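Local atomic coordinates of phage-related protein (Bacillus cereus, PDB entry 4JG2), a protein that is of unknown function but probably binds single-stranded DNA, like the ssDNA-binding protein of Enterobacter phage Enc34. Residues Ala83-Ala88 and Ile106-Arg111. Numbering follows the deposited sequence.
Sequences AAVDAA and IKLPLR
Val85 projects from the helix onto Leu108 and Pro109, its two branches dividing the neighbours between them. Its CB points toward the 106-111 segment and carries both methyls to the apolar surface there. Val85 CG1, set anti to the backbone N (chi1 168°), comes 4.0 Å from Leu108 CD2. CG2 lies anti to the carbonyl carbon and meets the proline ring at its outer corner, with Val85 CG2 3.6 Å from Pro109 CG; Pro109 CD follows at 3.9 Å from the same methyl. The Val85 CG2 methyl and the CG corner of the Pro109 ring thus point at each other, whereas the Leu108 side chain runs at about a right angle to that of Val85 and offers a single methyl.

No hydrogen bond joins the two segments, and the contact is small and wholly apolar, with 112 Å² buried. One polar tie lies within 106-111 itself: Arg111 NH1 donates to Leu108 O at 2.8 Å, with an N-H...O angle of 153°. That oxygen lies almost in the guanidinium plane, and NH2 of the same group forms a salt bridge with Glu116, which probably steadies the arginine's turn back along the chain. Backbone hydrogen bonds also link Lys107 to Lys173 and Val175, and Arg111 to Phe127 of strand 125-132.

Phe164 of strand 157-169 touches both Val85 and Pro109, tying their meeting to the mixed sheet. The contact thus packs the middle of helix 75-96 against the irregular connection that leads into strand 111-112, at one edge of the four-stranded antiparallel sheet within this chain.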
loop_
_atom_site.group_PDB
_atom_site.type_symbol
_atom_site.label_atom_id
_atom_site.label_comp_id
_atom_site.label_asym_id
_atom_site.label_seq_id
_atom_site.Cartn_x
_atom_site.Cartn_y
_atom_site.Cartn_z
ATOM N N ALA A 83 -6.466 0.590 13.176
ATOM C CA ALA A 83 -7.935 0.797 13.300
ATOM C C ALA A 83 -8.629 0.343 12.014
ATOM O O ALA A 83 -9.684 -0.301 12.058
ATOM C CB ALA A 83 -8.278 2.276 13.554
ATOM N N ALA A 84 -8.022 0.599 10.844
ATOM C CA ALA A 84 -8.616 0.212 9.559
ATOM C C ALA A 84 -8.635 -1.303 9.348
ATOM O O ALA A 84 -9.587 -1.842 8.769
ATOM C CB ALA A 84 -7.901 0.905 8.416
ATOM N N VAL A 85 -7.578 -1.985 9.823
ATOM C CA VAL A 85 -7.531 -3.417 9.755
ATOM C C VAL A 85 -8.650 -4.041 10.590
ATOM O O VAL A 85 -9.323 -4.931 10.129
ATOM C CB VAL A 85 -6.119 -3.932 10.123
ATOM C CG1 VAL A 85 -6.081 -5.431 10.340
ATOM C CG2 VAL A 85 -5.120 -3.529 9.041
ATOM N N ASP A 86 -8.792 -3.545 11.805
ATOM C CA ASP A 86 -9.907 -3.986 12.650
ATOM C C ASP A 86 -11.272 -3.712 12.003
ATOM O O ASP A 86 -12.186 -4.543 12.071
ATOM C CB ASP A 86 -9.793 -3.441 14.057
ATOM C CG ASP A 86 -8.689 -4.120 14.878
ATOM O OD1 ASP A 86 -8.406 -5.338 14.680
ATOM O OD2 ASP A 86 -8.139 -3.423 15.765
ATOM N N ALA A 87 -11.424 -2.520 11.400
ATOM C CA ALA A 87 -12.682 -2.195 10.735
ATOM C C ALA A 87 -12.937 -3.114 9.549
ATOM O O ALA A 87 -14.063 -3.535 9.288
ATOM C CB ALA A 87 -12.743 -0.733 10.336
ATOM N N ALA A 88 -11.901 -3.488 8.826
ATOM C CA ALA A 88 -12.015 -4.436 7.709
ATOM C C ALA A 88 -12.510 -5.774 8.172
ATOM O O ALA A 88 -13.339 -6.421 7.525
ATOM C CB ALA A 88 -10.695 -4.515 6.947
ATOM N N ILE A 106 -4.896 -15.395 10.805
ATOM C CA ILE A 106 -5.095 -14.804 9.482
ATOM C C ILE A 106 -3.917 -13.905 9.074
ATOM O O ILE A 106 -3.083 -13.551 9.886
ATOM C CB ILE A 106 -6.414 -14.009 9.464
ATOM C CG1 ILE A 106 -6.372 -12.816 10.412
ATOM C CG2 ILE A 106 -7.564 -14.901 9.782
ATOM C CD1 ILE A 106 -7.570 -11.881 10.355
ATOM N N LYS A 107 -3.880 -13.548 7.783
ATOM C CA LYS A 107 -2.846 -12.683 7.222
ATOM C C LYS A 107 -3.236 -11.283 7.461
ATOM O O LYS A 107 -4.335 -10.840 7.061
ATOM C CB LYS A 107 -2.687 -12.989 5.722
ATOM C CG LYS A 107 -1.657 -12.268 4.914
ATOM C CD LYS A 107 -1.493 -12.996 3.567
ATOM C CE LYS A 107 -0.943 -12.169 2.434
ATOM N NZ LYS A 107 0.387 -11.577 2.680
ATOM N N LEU A 108 -2.343 -10.530 8.049
ATOM C CA LEU A 108 -2.537 -9.128 8.321
ATOM C C LEU A 108 -1.536 -8.279 7.545
ATOM O O LEU A 108 -0.431 -8.734 7.281
ATOM C CB LEU A 108 -2.406 -8.854 9.817
ATOM C CG LEU A 108 -3.351 -9.578 10.742
ATOM C CD1 LEU A 108 -2.953 -9.275 12.186
ATOM C CD2 LEU A 108 -4.779 -9.201 10.472
ATOM N N PRO A 109 -1.906 -7.067 7.121
ATOM C CA PRO A 109 -1.099 -6.318 6.153
ATOM C C PRO A 109 0.063 -5.484 6.665
ATOM O O PRO A 109 0.986 -5.185 5.918
ATOM C CB PRO A 109 -2.145 -5.438 5.430
ATOM C CG PRO A 109 -3.131 -5.158 6.534
ATOM C CD PRO A 109 -3.253 -6.495 7.239
ATOM N N LEU A 110 0.020 -5.065 7.949
ATOM C CA LEU A 110 1.137 -4.212 8.450
ATOM C C LEU A 110 2.294 -5.100 8.847
ATOM O O LEU A 110 2.253 -5.776 9.882
ATOM C CB LEU A 110 0.653 -3.357 9.598
ATOM C CG LEU A 110 1.646 -2.311 10.052
ATOM C CD1 LEU A 110 1.737 -1.158 9.069
ATOM C CD2 LEU A 110 1.269 -1.810 11.425
ATOM N N ARG A 111 3.347 -5.111 8.042
ATOM C CA ARG A 111 4.507 -5.990 8.213
ATOM C C ARG A 111 5.664 -5.215 8.803
ATOM O O ARG A 111 5.755 -3.997 8.685
ATOM C CB ARG A 111 4.890 -6.561 6.841
ATOM C CG ARG A 111 3.776 -7.187 6.044
ATOM C CD ARG A 111 2.898 -8.094 6.826
ATOM N NE ARG A 111 3.614 -9.186 7.432
ATOM C CZ ARG A 111 3.044 -10.238 7.988
ATOM N NH1 ARG A 111 1.718 -10.334 7.992
ATOM N NH2 ARG A 111 3.771 -11.183 8.491
#